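Local coordinates for protein PA1221 (Pseudomonas aeruginosa, PDB 4DG8) that belongs to the ANL clan of AMP-binding enzymes, holds adenosine monophosphate in its pocket and also carries a phosphopantetheine attachment site, at residues His102-Ile107 with Glu221-Leu226; Ile169-Gly174 with Pro179-Cys184; Ile189-Leu194 with Phe366-Ala371; Ser214-Thr219 with Gly310-Thr315; Ser256-Ala261 with Thr315-Cys320. All coordinates share one frame; numbering follows the deposited sequence.

How the contacts relate
All five contacts belong to the AMP-binding enzyme part of the chain; contact 4 is the one that touches the phosphate of AMP, and the other four have centres about 9 to 11 Å from it. Contacts 4 and 5 share Thr315, their centres about 9 Å apart; contact 2 follows at about 10 Å. Strands 103-106 of contact 1 and 166-172 of contact 2 are neighbours in one sheet, Tyr104 O and Ile169 N 2.9 Å apart in a probable hydrogen bond. Strand 180-185 of contact 2 runs straight into helix 186-193 of contact 3, while helix 217-226 serves contacts 1 and 4. The side chains of Ser172 and Trp258 come within about 6 Å of AMP; that of Arg191 stays about 11 Å away.

Contact 1: residues His102-Ile107 with Glu221-Leu226; sequences HHYLYI and EIWGAL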
# COMPACT_ATOMS: atom_id res chain seq x y z
N HIS A 102 14.11 -5.72 13.50
CA HIS A 102 12.72 -6.14 13.57
C HIS A 102 11.93 -5.58 12.38
O HIS A 102 12.45 -4.79 11.59
CB HIS A 102 12.14 -5.71 14.92
CG HIS A 102 12.88 -6.28 16.09
ND1 HIS A 102 13.44 -7.53 16.06
CD2 HIS A 102 13.19 -5.75 17.29
CE1 HIS A 102 14.05 -7.77 17.22
NE2 HIS A 102 13.91 -6.70 17.98
N HIS A 103 10.66 -5.99 12.27
CA HIS A 103 9.82 -5.53 11.17
C HIS A 103 8.51 -4.95 11.70
O HIS A 103 8.00 -5.39 12.72
CB HIS A 103 9.54 -6.64 10.12
CG HIS A 103 9.16 -7.98 10.70
ND1 HIS A 103 10.09 -8.91 11.10
CD2 HIS A 103 7.95 -8.56 10.88
CE1 HIS A 103 9.48 -10.00 11.53
NE2 HIS A 103 8.17 -9.81 11.40
N TYR A 104 7.97 -3.99 10.97
CA TYR A 104 6.82 -3.26 11.47
C TYR A 104 5.51 -3.70 10.85
O TYR A 104 5.47 -4.23 9.73
CB TYR A 104 6.98 -1.72 11.38
CG TYR A 104 7.19 -1.13 10.00
CD1 TYR A 104 6.11 -0.92 9.13
CD2 TYR A 104 8.46 -0.69 9.58
CE1 TYR A 104 6.29 -0.32 7.86
CE2 TYR A 104 8.65 -0.09 8.31
CZ TYR A 104 7.57 0.09 7.46
OH TYR A 104 7.74 0.66 6.21
N LEU A 105 4.46 -3.54 11.63
CA LEU A 105 3.10 -3.86 11.21
C LEU A 105 2.16 -2.76 11.67
O LEU A 105 2.17 -2.39 12.85
CB LEU A 105 2.68 -5.16 11.88
CG LEU A 105 1.21 -5.53 11.84
CD1 LEU A 105 0.76 -5.80 10.40
CD2 LEU A 105 0.98 -6.75 12.74
N TYR A 106 1.33 -2.24 10.76
CA TYR A 106 0.31 -1.29 11.21
C TYR A 106 -0.82 -1.98 11.99
O TYR A 106 -1.38 -2.99 11.57
CB TYR A 106 -0.29 -0.43 10.09
CG TYR A 106 -1.03 0.76 10.70
CD1 TYR A 106 -0.34 1.67 11.51
CD2 TYR A 106 -2.39 0.93 10.53
CE1 TYR A 106 -0.98 2.74 12.11
CE2 TYR A 106 -3.06 2.01 11.13
CZ TYR A 106 -2.33 2.90 11.93
OH TYR A 106 -2.94 3.97 12.53
N ILE A 107 -1.18 -1.40 13.13
CA ILE A 107 -2.32 -1.90 13.89
C ILE A 107 -3.26 -0.74 14.17
O ILE A 107 -2.86 0.25 14.79
CB ILE A 107 -1.89 -2.55 15.23
CG1 ILE A 107 -1.03 -3.79 14.98
CG2 ILE A 107 -3.12 -2.92 16.06
CD1 ILE A 107 -1.80 -4.95 14.36
N GLU A 221 5.94 6.79 -0.00
CA GLU A 221 5.85 8.15 0.56
C GLU A 221 6.94 8.44 1.60
O GLU A 221 7.53 9.52 1.63
CB GLU A 221 4.47 8.39 1.16
CG GLU A 221 3.37 8.36 0.10
CD GLU A 221 1.99 8.38 0.70
OE1 GLU A 221 1.86 8.57 1.94
OE2 GLU A 221 1.03 8.21 -0.07
N ILE A 222 7.19 7.46 2.46
CA ILE A 222 8.14 7.62 3.54
C ILE A 222 9.56 7.38 3.08
O ILE A 222 10.40 8.29 3.14
CB ILE A 222 7.77 6.70 4.72
CG1 ILE A 222 6.39 7.13 5.25
CG2 ILE A 222 8.86 6.75 5.81
CD1 ILE A 222 5.69 6.07 6.14
N TRP A 223 9.84 6.16 2.62
CA TRP A 223 11.21 5.82 2.29
C TRP A 223 11.71 6.49 1.00
O TRP A 223 12.90 6.70 0.84
CB TRP A 223 11.40 4.30 2.28
CG TRP A 223 11.01 3.74 3.62
CD1 TRP A 223 9.91 2.99 3.91
CD2 TRP A 223 11.68 3.97 4.86
NE1 TRP A 223 9.87 2.71 5.26
CE2 TRP A 223 10.94 3.30 5.87
CE3 TRP A 223 12.84 4.67 5.23
CZ2 TRP A 223 11.34 3.29 7.22
CZ3 TRP A 223 13.23 4.66 6.57
CH2 TRP A 223 12.49 3.97 7.55
N GLY A 224 10.80 6.82 0.09
CA GLY A 224 11.21 7.58 -1.07
C GLY A 224 11.88 8.91 -0.69
O GLY A 224 12.86 9.33 -1.31
N ALA A 225 11.33 9.58 0.32
CA ALA A 225 11.99 10.75 0.90
C ALA A 225 13.25 10.40 1.68
O ALA A 225 14.35 10.87 1.34
CB ALA A 225 11.04 11.49 1.84
N LEU A 226 13.09 9.57 2.71
CA LEU A 226 14.18 9.43 3.68
C LEU A 226 15.41 8.72 3.10
O LEU A 226 16.53 8.93 3.56
CB LEU A 226 13.71 8.69 4.95
CG LEU A 226 12.66 9.41 5.81
CD1 LEU A 226 12.23 8.50 6.94
CD2 LEU A 226 13.25 10.71 6.37
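Strand 103-106 of the large mixed sheet and helix 217-226 are joined in the buried interior by two long aromatic side chains, Tyr104 and Trp223. Their backbones stay well apart, the nearest CA atoms being those of Tyr104 and Ile222 at 13.5 Å, and the contact is made almost wholly at the far ends of the rings. The indole donates from Trp223 NE1 to Tyr104 OH over 3.1 Å, with a nearly straight N-H...O angle of 164°, so this hydroxyl satisfies the buried indole N-H. The hydroxyl lies in the indole plane, 7° out of it, which is where the N-H points. NE1 in turn sits at the edge of the phenol ring, near its plane; the two side chains run in from opposite ends and meet at OH and NE1.

Tyr104 belongs to the sheet's parallel part: its backbone bonds to Ala167 and Ile169 of strand 166-172, and its ring meets that of Tyr168. With chi1 at 60°, CG stands between the backbone N and the carbonyl carbon, and the phenol reaches toward the helix, packing against Leu94 and Ile97 of helix 88-99. One face of the indole is covered by Ile222 CG2, 4.0 Å above the Trp223 ring plane; Leu98 also packs against Trp223.

Contact 2: residues Ile169-Gly174 with Pro179-Cys184; sequences INFSSG and PKAIAC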
# COMPACT_ATOMS: atom_id res chain seq x y z
N ILE A 169 5.31 -6.13 7.56
CA ILE A 169 4.22 -6.97 7.12
C ILE A 169 2.99 -6.13 6.74
O ILE A 169 2.60 -5.23 7.48
CB ILE A 169 3.83 -8.00 8.19
CG1 ILE A 169 4.98 -8.98 8.39
CG2 ILE A 169 2.51 -8.73 7.80
CD1 ILE A 169 4.80 -9.96 9.51
N ASN A 170 2.38 -6.44 5.60
CA ASN A 170 1.08 -5.86 5.24
C ASN A 170 0.08 -6.98 5.05
O ASN A 170 0.35 -7.94 4.33
CB ASN A 170 1.16 -5.05 3.94
CG ASN A 170 1.81 -3.68 4.14
OD1 ASN A 170 2.45 -3.41 5.17
ND2 ASN A 170 1.66 -2.81 3.14
N PHE A 171 -1.08 -6.86 5.68
CA PHE A 171 -2.07 -7.93 5.55
C PHE A 171 -2.88 -7.71 4.27
O PHE A 171 -3.22 -6.57 3.93
CB PHE A 171 -2.98 -7.98 6.77
CG PHE A 171 -2.46 -8.83 7.89
CD1 PHE A 171 -2.56 -10.21 7.84
CD2 PHE A 171 -1.86 -8.25 9.01
CE1 PHE A 171 -2.08 -11.00 8.88
CE2 PHE A 171 -1.38 -9.04 10.06
CZ PHE A 171 -1.48 -10.41 9.99
N SER A 172 -3.16 -8.81 3.56
CA SER A 172 -4.00 -8.75 2.37
C SER A 172 -5.29 -9.56 2.53
O SER A 172 -5.26 -10.73 2.93
CB SER A 172 -3.23 -9.20 1.13
OG SER A 172 -4.07 -9.16 -0.01
N SER A 173 -6.41 -8.91 2.27
CA SER A 173 -7.73 -9.58 2.25
C SER A 173 -8.18 -9.96 0.82
O SER A 173 -9.35 -10.33 0.58
CB SER A 173 -8.78 -8.75 2.99
OG SER A 173 -8.45 -8.67 4.37
N GLY A 174 -7.26 -9.80 -0.12
CA GLY A 174 -7.56 -10.00 -1.53
C GLY A 174 -7.82 -11.43 -1.97
O GLY A 174 -8.33 -11.65 -3.08
N PRO A 179 -7.23 -13.19 6.29
CA PRO A 179 -6.18 -12.21 5.98
C PRO A 179 -4.81 -12.88 5.83
O PRO A 179 -4.41 -13.69 6.67
CB PRO A 179 -6.21 -11.27 7.20
CG PRO A 179 -6.89 -12.06 8.29
CD PRO A 179 -7.87 -12.94 7.59
N LYS A 180 -4.10 -12.55 4.76
CA LYS A 180 -2.79 -13.13 4.51
C LYS A 180 -1.69 -12.09 4.75
O LYS A 180 -1.74 -10.97 4.23
CB LYS A 180 -2.73 -13.69 3.09
CG LYS A 180 -3.82 -14.73 2.81
CD LYS A 180 -3.79 -15.87 3.84
CE LYS A 180 -4.87 -16.92 3.55
NZ LYS A 180 -4.79 -18.14 4.42
N ALA A 181 -0.68 -12.47 5.53
CA ALA A 181 0.39 -11.54 5.87
C ALA A 181 1.52 -11.58 4.85
O ALA A 181 2.18 -12.60 4.70
CB ALA A 181 0.92 -11.85 7.24
N ILE A 182 1.75 -10.46 4.17
CA ILE A 182 2.83 -10.35 3.20
C ILE A 182 4.09 -9.76 3.83
O ILE A 182 4.08 -8.63 4.27
CB ILE A 182 2.40 -9.51 1.97
CG1 ILE A 182 1.27 -10.21 1.22
CG2 ILE A 182 3.60 -9.21 1.05
CD1 ILE A 182 0.51 -9.31 0.22
N ALA A 183 5.16 -10.55 3.89
CA ALA A 183 6.39 -10.03 4.50
C ALA A 183 7.30 -9.47 3.43
O ALA A 183 7.77 -10.19 2.55
CB ALA A 183 7.11 -11.09 5.34
N CYS A 184 7.52 -8.17 3.51
CA CYS A 184 8.34 -7.44 2.56
C CYS A 184 9.71 -7.16 3.18
O CYS A 184 9.86 -7.03 4.37
CB CYS A 184 7.66 -6.16 2.11
SG CYS A 184 6.20 -6.53 1.03
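Four backbone hydrogen bonds tie Asn170 to Ile182 and Ser172 to Lys180, each pair bonded in both directions. The tightest runs from Ser172 N to Lys180 O at 2.7 Å; the straightest, from Lys180 N to Ser172 O, has an angle of 176°. Phe171 and Ala181 form the non-hydrogen-bonded pair between these two antiparallel hydrogen-bonded pairs, and Ile169 with Ala183 the next one beyond Asn170. Here CA-H groups add contacts, as from Ile169 CA to Ile182 O at 3.3 Å.

On the face carrying Ile169, Phe171 and Ala181, the methyl of Ala181 has two neighbours: Ile169 CG2 and Phe171 CE1 each approach Ala181 CB to 3.5 Å. Phe171 CD1 also meets Pro179 CB at 3.9 Å, and Val123 packs on this face. The other face brings Ser172 CB against Ile182 CD1 at 3.9 Å, while the bent chain of Lys180 leads off to a salt bridge with Asp377. Ser172 OG, anti to its own N (chi1 179°), accepts from Gly174 N and forms an ST turn where the strand ends.

These features make a beta hairpin whose connecting loop is part of the glycine-, serine- and threonine-rich signature of AMP-binding enzymes, often compared with a P-loop; the signature begins at the strand end with Ser172 and runs into Lys180.

Contact 3: residues Ile189-Leu194 with Phe366-Ala371; sequences ITRLCL and FGAGLA
The last turn of helix 186-193 faces a type I beta turn, Gly367 to Leu370, that follows strand 361-367, and the two backbones approach most closely at Arg191 and Ala368, whose CA atoms are 6.6 Å apart. The turn is closed by Leu370 N bonding to Gly367 O over 3.2 Å. Gly367 enters it with a positive phi of 109°, a conformation well suited to glycine.

Arg191 supplies the whole helix side of the contact. A chi1 of 84° tucks its CG over its own backbone, and the chain bends again at chi2, which folds the aliphatic part over the turn before the guanidinium spreads out. CB and CG of Arg191 both meet the methyl of Ala368, the latter 4.2 Å from Ala368 CB. Farther along, the guanidinium lies over Gly369, with the CA beneath one face and toward its rim. Arg191 NH2 stands 3.2 Å from Gly369 CA and CZ 3.3 Å from the same atom, an approach possible because Gly369 has no CB in the way. His26 packs beside both Arg191 and Ala368.

The group's N-H bonds are used elsewhere: NH2 donates to Asn314 O, NE to Thr342 OG1 and NH1 to Thr315 O. These partners fix the rotation of the plane, so the turn meets a flat group that is already held. The contact therefore consists of a buried cation layered on backbone while carbonyl and hydroxyl oxygens receive its hydrogens; their dipoles probably help to stabilise the charge.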
# COMPACT_ATOMS: atom_id res chain seq x y z
N ILE A 189 12.22 -2.50 -0.43
CA ILE A 189 12.14 -1.07 -0.17
C ILE A 189 13.24 -0.25 -0.84
O ILE A 189 12.95 0.78 -1.48
CB ILE A 189 12.17 -0.75 1.34
CG1 ILE A 189 10.98 -1.42 2.04
CG2 ILE A 189 12.12 0.75 1.55
CD1 ILE A 189 10.96 -1.22 3.55
N THR A 190 14.50 -0.67 -0.67
CA THR A 190 15.61 0.11 -1.24
C THR A 190 15.62 0.00 -2.77
O THR A 190 15.96 0.97 -3.45
CB THR A 190 17.01 -0.24 -0.64
OG1 THR A 190 17.31 -1.61 -0.89
CG2 THR A 190 17.04 0.03 0.88
N ARG A 191 15.20 -1.14 -3.32
CA ARG A 191 15.08 -1.28 -4.77
C ARG A 191 13.96 -0.37 -5.26
O ARG A 191 14.10 0.27 -6.31
CB ARG A 191 14.89 -2.73 -5.24
CG ARG A 191 13.43 -3.27 -5.22
CD ARG A 191 12.68 -2.78 -6.46
NE ARG A 191 11.54 -3.60 -6.88
CZ ARG A 191 10.34 -3.58 -6.29
NH1 ARG A 191 10.12 -2.82 -5.22
NH2 ARG A 191 9.36 -4.35 -6.76
N LEU A 192 12.87 -0.29 -4.50
CA LEU A 192 11.79 0.62 -4.87
C LEU A 192 12.26 2.07 -4.95
O LEU A 192 11.89 2.81 -5.88
CB LEU A 192 10.61 0.51 -3.87
CG LEU A 192 9.47 1.54 -4.07
CD1 LEU A 192 8.77 1.30 -5.42
CD2 LEU A 192 8.46 1.54 -2.92
N CYS A 193 13.02 2.50 -3.94
CA CYS A 193 13.29 3.94 -3.77
C CYS A 193 14.54 4.53 -4.43
O CYS A 193 14.64 5.75 -4.56
CB CYS A 193 13.29 4.30 -2.28
SG CYS A 193 11.77 3.83 -1.41
N LEU A 194 15.47 3.69 -4.87
CA LEU A 194 16.77 4.16 -5.34
C LEU A 194 16.98 3.94 -6.85
O LEU A 194 16.63 2.89 -7.39
CB LEU A 194 17.91 3.48 -4.57
CG LEU A 194 18.02 3.55 -3.04
CD1 LEU A 194 19.40 3.02 -2.61
CD2 LEU A 194 17.79 4.95 -2.49
N PHE A 366 9.46 -10.75 -11.33
CA PHE A 366 10.68 -11.33 -10.80
C PHE A 366 11.46 -10.23 -10.11
O PHE A 366 11.26 -9.03 -10.39
CB PHE A 366 11.59 -11.83 -11.94
CG PHE A 366 10.97 -12.85 -12.83
CD1 PHE A 366 11.23 -14.20 -12.64
CD2 PHE A 366 10.18 -12.47 -13.91
CE1 PHE A 366 10.68 -15.16 -13.48
CE2 PHE A 366 9.63 -13.42 -14.76
CZ PHE A 366 9.88 -14.78 -14.55
N GLY A 367 12.43 -10.63 -9.30
CA GLY A 367 13.39 -9.68 -8.80
C GLY A 367 13.34 -9.28 -7.34
O GLY A 367 12.77 -9.98 -6.48
N ALA A 368 14.02 -8.19 -7.07
CA ALA A 368 14.38 -7.82 -5.70
C ALA A 368 13.18 -7.27 -4.91
O ALA A 368 13.28 -7.06 -3.70
CB ALA A 368 15.53 -6.82 -5.74
N GLY A 369 12.06 -7.03 -5.61
CA GLY A 369 10.83 -6.60 -4.97
C GLY A 369 9.96 -7.72 -4.40
O GLY A 369 9.04 -7.44 -3.63
N LEU A 370 10.25 -8.98 -4.75
CA LEU A 370 9.41 -10.10 -4.31
C LEU A 370 9.41 -10.24 -2.79
O LEU A 370 10.45 -10.22 -2.14
CB LEU A 370 9.82 -11.44 -4.97
CG LEU A 370 9.80 -11.54 -6.50
CD1 LEU A 370 10.18 -12.94 -6.96
CD2 LEU A 370 8.44 -11.13 -7.10
N ALA A 371 8.22 -10.38 -2.22
CA ALA A 371 8.12 -10.55 -0.79
C ALA A 371 8.71 -11.91 -0.42
O ALA A 371 8.85 -12.79 -1.28
CB ALA A 371 6.66 -10.45 -0.32

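Contact 4: residues Ser214-Thr219 with Gly310-Thr315; sequences SFDAAT and GPTENT. With AMP (adenosine monophosphate), chain B.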
# COMPACT_ATOMS: atom_id res chain seq x y z
N SER A 214 -1.08 0.77 6.55
CA SER A 214 -1.67 -0.50 6.15
C SER A 214 -1.57 -0.65 4.63
O SER A 214 -1.81 -1.73 4.08
CB SER A 214 -3.12 -0.58 6.62
OG SER A 214 -3.80 0.60 6.28
N PHE A 215 -1.21 0.43 3.94
CA PHE A 215 -0.96 0.36 2.50
C PHE A 215 0.51 0.52 2.15
O PHE A 215 1.19 1.42 2.67
CB PHE A 215 -1.75 1.45 1.78
CG PHE A 215 -3.18 1.55 2.21
CD1 PHE A 215 -4.16 0.76 1.62
CD2 PHE A 215 -3.54 2.43 3.21
CE1 PHE A 215 -5.49 0.85 2.03
CE2 PHE A 215 -4.87 2.52 3.62
CZ PHE A 215 -5.84 1.73 3.03
N ASP A 216 0.99 -0.26 1.18
CA ASP A 216 2.40 -0.13 0.82
C ASP A 216 2.69 1.08 -0.08
O ASP A 216 3.84 1.28 -0.48
CB ASP A 216 3.03 -1.43 0.25
CG ASP A 216 2.47 -1.81 -1.11
OD1 ASP A 216 2.92 -2.84 -1.66
OD2 ASP A 216 1.60 -1.09 -1.63
N ALA A 217 1.67 1.89 -0.37
CA ALA A 217 1.93 3.21 -0.95
C ALA A 217 2.78 4.02 0.03
O ALA A 217 3.64 4.83 -0.36
CB ALA A 217 0.61 3.95 -1.28
N ALA A 218 2.52 3.80 1.31
CA ALA A 218 3.28 4.42 2.38
C ALA A 218 4.77 4.17 2.23
O ALA A 218 5.58 5.06 2.51
CB ALA A 218 2.80 3.94 3.76
N THR A 219 5.14 2.97 1.80
CA THR A 219 6.55 2.65 1.62
C THR A 219 7.23 3.66 0.71
O THR A 219 8.37 4.11 0.96
CB THR A 219 6.72 1.26 1.00
OG1 THR A 219 6.00 0.31 1.80
CG2 THR A 219 8.19 0.88 0.94
N GLY A 310 1.32 -2.26 -9.35
CA GLY A 310 1.95 -3.45 -8.80
C GLY A 310 1.18 -4.02 -7.63
O GLY A 310 0.42 -3.29 -6.97
N PRO A 311 1.38 -5.31 -7.34
CA PRO A 311 0.74 -5.81 -6.11
C PRO A 311 1.67 -5.73 -4.91
O PRO A 311 2.88 -5.51 -5.05
CB PRO A 311 0.42 -7.27 -6.47
CG PRO A 311 1.55 -7.66 -7.42
CD PRO A 311 1.96 -6.40 -8.15
N THR A 312 1.13 -6.01 -3.73
CA THR A 312 1.89 -5.88 -2.48
C THR A 312 3.00 -6.94 -2.38
O THR A 312 4.07 -6.68 -1.83
CB THR A 312 0.92 -5.95 -1.27
OG1 THR A 312 -0.05 -4.89 -1.37
CG2 THR A 312 1.67 -5.85 0.07
N GLU A 313 2.74 -8.13 -2.93
CA GLU A 313 3.70 -9.23 -2.98
C GLU A 313 5.00 -8.87 -3.72
O GLU A 313 6.02 -9.59 -3.62
CB GLU A 313 3.06 -10.45 -3.67
CG GLU A 313 1.95 -11.15 -2.88
CD GLU A 313 0.59 -10.45 -2.99
OE1 GLU A 313 0.51 -9.29 -3.50
OE2 GLU A 313 -0.41 -11.07 -2.56
N ASN A 314 4.93 -7.86 -4.58
CA ASN A 314 6.10 -7.28 -5.26
C ASN A 314 6.53 -5.91 -4.72
O ASN A 314 7.13 -5.12 -5.45
CB ASN A 314 6.06 -7.41 -6.78
CG ASN A 314 7.45 -7.22 -7.44
OD1 ASN A 314 8.49 -7.59 -6.88
ND2 ASN A 314 7.45 -6.63 -8.63
N THR A 315 6.07 -5.59 -3.52
CA THR A 315 6.52 -4.38 -2.82
C THR A 315 6.19 -3.07 -3.53
O THR A 315 7.07 -2.49 -4.19
CB THR A 315 8.04 -4.44 -2.45
OG1 THR A 315 8.36 -5.73 -1.91
CG2 THR A 315 8.41 -3.33 -1.41
P AMP B . -2.35 -3.67 -3.76
O1P AMP B . -3.30 -3.42 -2.60
O2P AMP B . -1.31 -2.61 -4.08
O3P AMP B . -1.68 -5.00 -3.49
O5' AMP B . -3.19 -3.99 -5.07
C5' AMP B . -2.54 -4.50 -6.22
C4' AMP B . -3.51 -4.69 -7.36
O4' AMP B . -4.17 -3.43 -7.66
C3' AMP B . -2.90 -5.11 -8.68
O3' AMP B . -2.63 -6.50 -8.74
C2' AMP B . -3.93 -4.63 -9.69
O2' AMP B . -5.03 -5.53 -9.75
C1' AMP B . -4.40 -3.32 -9.05
N9 AMP B . -3.65 -2.15 -9.56
C8 AMP B . -2.64 -1.53 -8.90
N7 AMP B . -2.14 -0.49 -9.61
C5 AMP B . -2.82 -0.42 -10.76
C6 AMP B . -2.78 0.45 -11.97
N6 AMP B . -1.91 1.46 -12.08
N1 AMP B . -3.67 0.19 -12.97
C2 AMP B . -4.55 -0.83 -12.86
N3 AMP B . -4.63 -1.65 -11.79
C4 AMP B . -3.81 -1.51 -10.73
O HOH W 1 4.89 -4.05 -0.04
O HOH W 2 -0.30 -2.88 0.64
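Asp216 turns its CB toward Thr312, and a chi1 of 69° swings CG back above the main chain, which carries the carboxylate over the loop 310-315. CG comes to 4.0 Å from Thr312 OG1. At the tip the two oxygens part. OD1 lies 3.3 Å from Thr312 CA, accepts from Thr316 N, and takes a further hydrogen from a water at 2.8 Å that also donates to Thr312 O. OD2 faces the ligand instead, 4.1 Å from AMP O2P, without a direct bond to it.

A second water also joins the segments: it accepts from Asp216 N at 3.0 Å and donates to Thr312 OG1 at 2.9 Å. That hydroxyl donates to AMP O3P over 2.7 Å, and Thr312 N adds a weak bond to the same oxygen, bent to 127°. Thr312 is thus the first-shell residue, linked to Asp216 through two waters, with the carboxylate only packed against it as a second-shell group.

Gly310 and Pro311 lie along C5' of the AMP, and Glu313 bridges to Arg428. The Gly-Pro-Thr-Glu run is a familiar signature of the AMP-binding family, forming here a phosphate-holding wall of the nucleotide pocket.

Contact 5: residues Ser256-Ala261 with Thr315-Cys320; sequences SAWLTA and TTFTCC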
# COMPACT_ATOMS: atom_id res chain seq x y z
N SER A 256 6.28 16.26 -4.11
CA SER A 256 6.14 14.92 -4.65
C SER A 256 4.98 14.24 -3.95
O SER A 256 4.82 14.38 -2.74
CB SER A 256 7.41 14.07 -4.40
OG SER A 256 8.58 14.69 -4.92
N ALA A 257 4.14 13.53 -4.69
CA ALA A 257 3.02 12.89 -4.03
C ALA A 257 2.52 11.65 -4.72
O ALA A 257 2.61 11.52 -5.94
CB ALA A 257 1.86 13.90 -3.82
N TRP A 258 2.01 10.73 -3.92
CA TRP A 258 1.20 9.63 -4.40
C TRP A 258 -0.26 9.96 -4.11
O TRP A 258 -0.60 10.42 -3.02
CB TRP A 258 1.58 8.32 -3.69
CG TRP A 258 0.50 7.26 -3.82
CD1 TRP A 258 -0.51 7.00 -2.92
CD2 TRP A 258 0.29 6.37 -4.92
NE1 TRP A 258 -1.30 5.99 -3.40
CE2 TRP A 258 -0.84 5.59 -4.63
CE3 TRP A 258 0.95 6.16 -6.15
CZ2 TRP A 258 -1.32 4.58 -5.49
CZ3 TRP A 258 0.47 5.17 -7.02
CH2 TRP A 258 -0.65 4.39 -6.68
N LEU A 259 -1.11 9.77 -5.10
CA LEU A 259 -2.55 9.89 -4.94
C LEU A 259 -3.18 8.73 -5.67
O LEU A 259 -3.03 8.60 -6.90
CB LEU A 259 -3.06 11.19 -5.55
CG LEU A 259 -2.48 12.48 -4.99
CD1 LEU A 259 -2.97 13.64 -5.85
CD2 LEU A 259 -2.88 12.67 -3.53
N THR A 260 -3.91 7.90 -4.94
CA THR A 260 -4.59 6.80 -5.57
C THR A 260 -5.59 7.33 -6.61
O THR A 260 -6.09 8.46 -6.51
CB THR A 260 -5.28 5.87 -4.56
OG1 THR A 260 -5.64 4.66 -5.23
CG2 THR A 260 -6.55 6.52 -4.00
N ALA A 261 -5.85 6.50 -7.62
CA ALA A 261 -6.65 6.91 -8.78
C ALA A 261 -7.94 7.64 -8.41
O ALA A 261 -8.21 8.72 -8.94
CB ALA A 261 -6.97 5.71 -9.64
N THR A 315 6.07 -5.59 -3.52
CA THR A 315 6.52 -4.38 -2.82
C THR A 315 6.19 -3.07 -3.53
O THR A 315 7.07 -2.49 -4.19
CB THR A 315 8.04 -4.44 -2.45
OG1 THR A 315 8.36 -5.73 -1.91
CG2 THR A 315 8.41 -3.33 -1.41
N THR A 316 4.94 -2.60 -3.40
CA THR A 316 4.57 -1.31 -4.01
C THR A 316 4.41 -1.32 -5.53
O THR A 316 3.27 -1.35 -6.02
CB THR A 316 5.45 -0.16 -3.51
OG1 THR A 316 5.52 -0.22 -2.08
CG2 THR A 316 4.85 1.19 -3.93
N PHE A 317 5.46 -1.02 -6.27
CA PHE A 317 5.38 -0.98 -7.72
C PHE A 317 6.06 -2.16 -8.40
O PHE A 317 7.08 -2.67 -7.94
CB PHE A 317 6.03 0.30 -8.27
CG PHE A 317 5.31 1.55 -7.90
CD1 PHE A 317 3.94 1.55 -7.68
CD2 PHE A 317 6.00 2.77 -7.82
CE1 PHE A 317 3.27 2.72 -7.36
CE2 PHE A 317 5.34 3.93 -7.50
CZ PHE A 317 3.98 3.91 -7.25
N THR A 318 5.49 -2.55 -9.53
CA THR A 318 6.04 -3.56 -10.41
C THR A 318 6.42 -2.86 -11.72
O THR A 318 7.54 -2.97 -12.19
CB THR A 318 5.07 -4.73 -10.61
OG1 THR A 318 4.91 -5.42 -9.36
CG2 THR A 318 5.62 -5.71 -11.63
N CYS A 319 5.44 -2.20 -12.34
CA CYS A 319 5.72 -1.34 -13.48
C CYS A 319 5.32 0.12 -13.22
O CYS A 319 4.37 0.38 -12.49
CB CYS A 319 4.97 -1.83 -14.72
SG CYS A 319 5.29 -3.55 -15.16
N CYS A 320 6.06 1.05 -13.81
CA CYS A 320 5.64 2.44 -13.85
C CYS A 320 5.75 2.98 -15.26
O CYS A 320 6.54 2.48 -16.07
CB CYS A 320 6.46 3.33 -12.92
SG CYS A 320 6.25 2.93 -11.20
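The two backbones keep far apart, with Trp258 CA and Thr316 CA nearest at 11.5 Å, and strand 256-260 meets the loop leading into strand 319-322 through one pair of aromatic rings. Both strands belong to the same five-stranded mixed sheet, 256-260 at one outer edge and 319-322 on the far side of strands 280-284 and 304-309. Past Phe317, Thr318 and Cys319 both lie opposite Tyr309 in a classic beta bulge.

Trp258 has CG anti to its backbone N (chi1 162°), which sends the indole out from the strand toward Phe317. Only the six-membered part of the indole touches: Trp258 CZ3 lies 3.7 Å from Phe317 CE1, and Trp258 CE3 is 3.9 Å from Phe317 CZ. CZ3 comes in at the rim of the phenyl ring, near its plane. The two rings meet obliquely, centroids 5.8 Å apart and planes at 50°. Thr316 CG2 covers one phenyl face, 3.9 Å above the Phe317 plane, and Thr260 N lies above one face of the Trp258 ring. Leu282 of strand 280-284 touches both aromatics, and Leu220 of helix 217-226 packs on Phe317.

The polar edge of the indole is turned to another partner, since NE1 bonds to a butanediol molecule that probably came from the crystallisation liquor. Trp258 therefore presents hydrocarbon to Phe317 and its N-H to the butanediol, so that the ring contact is apolar and rests on dispersion and shape.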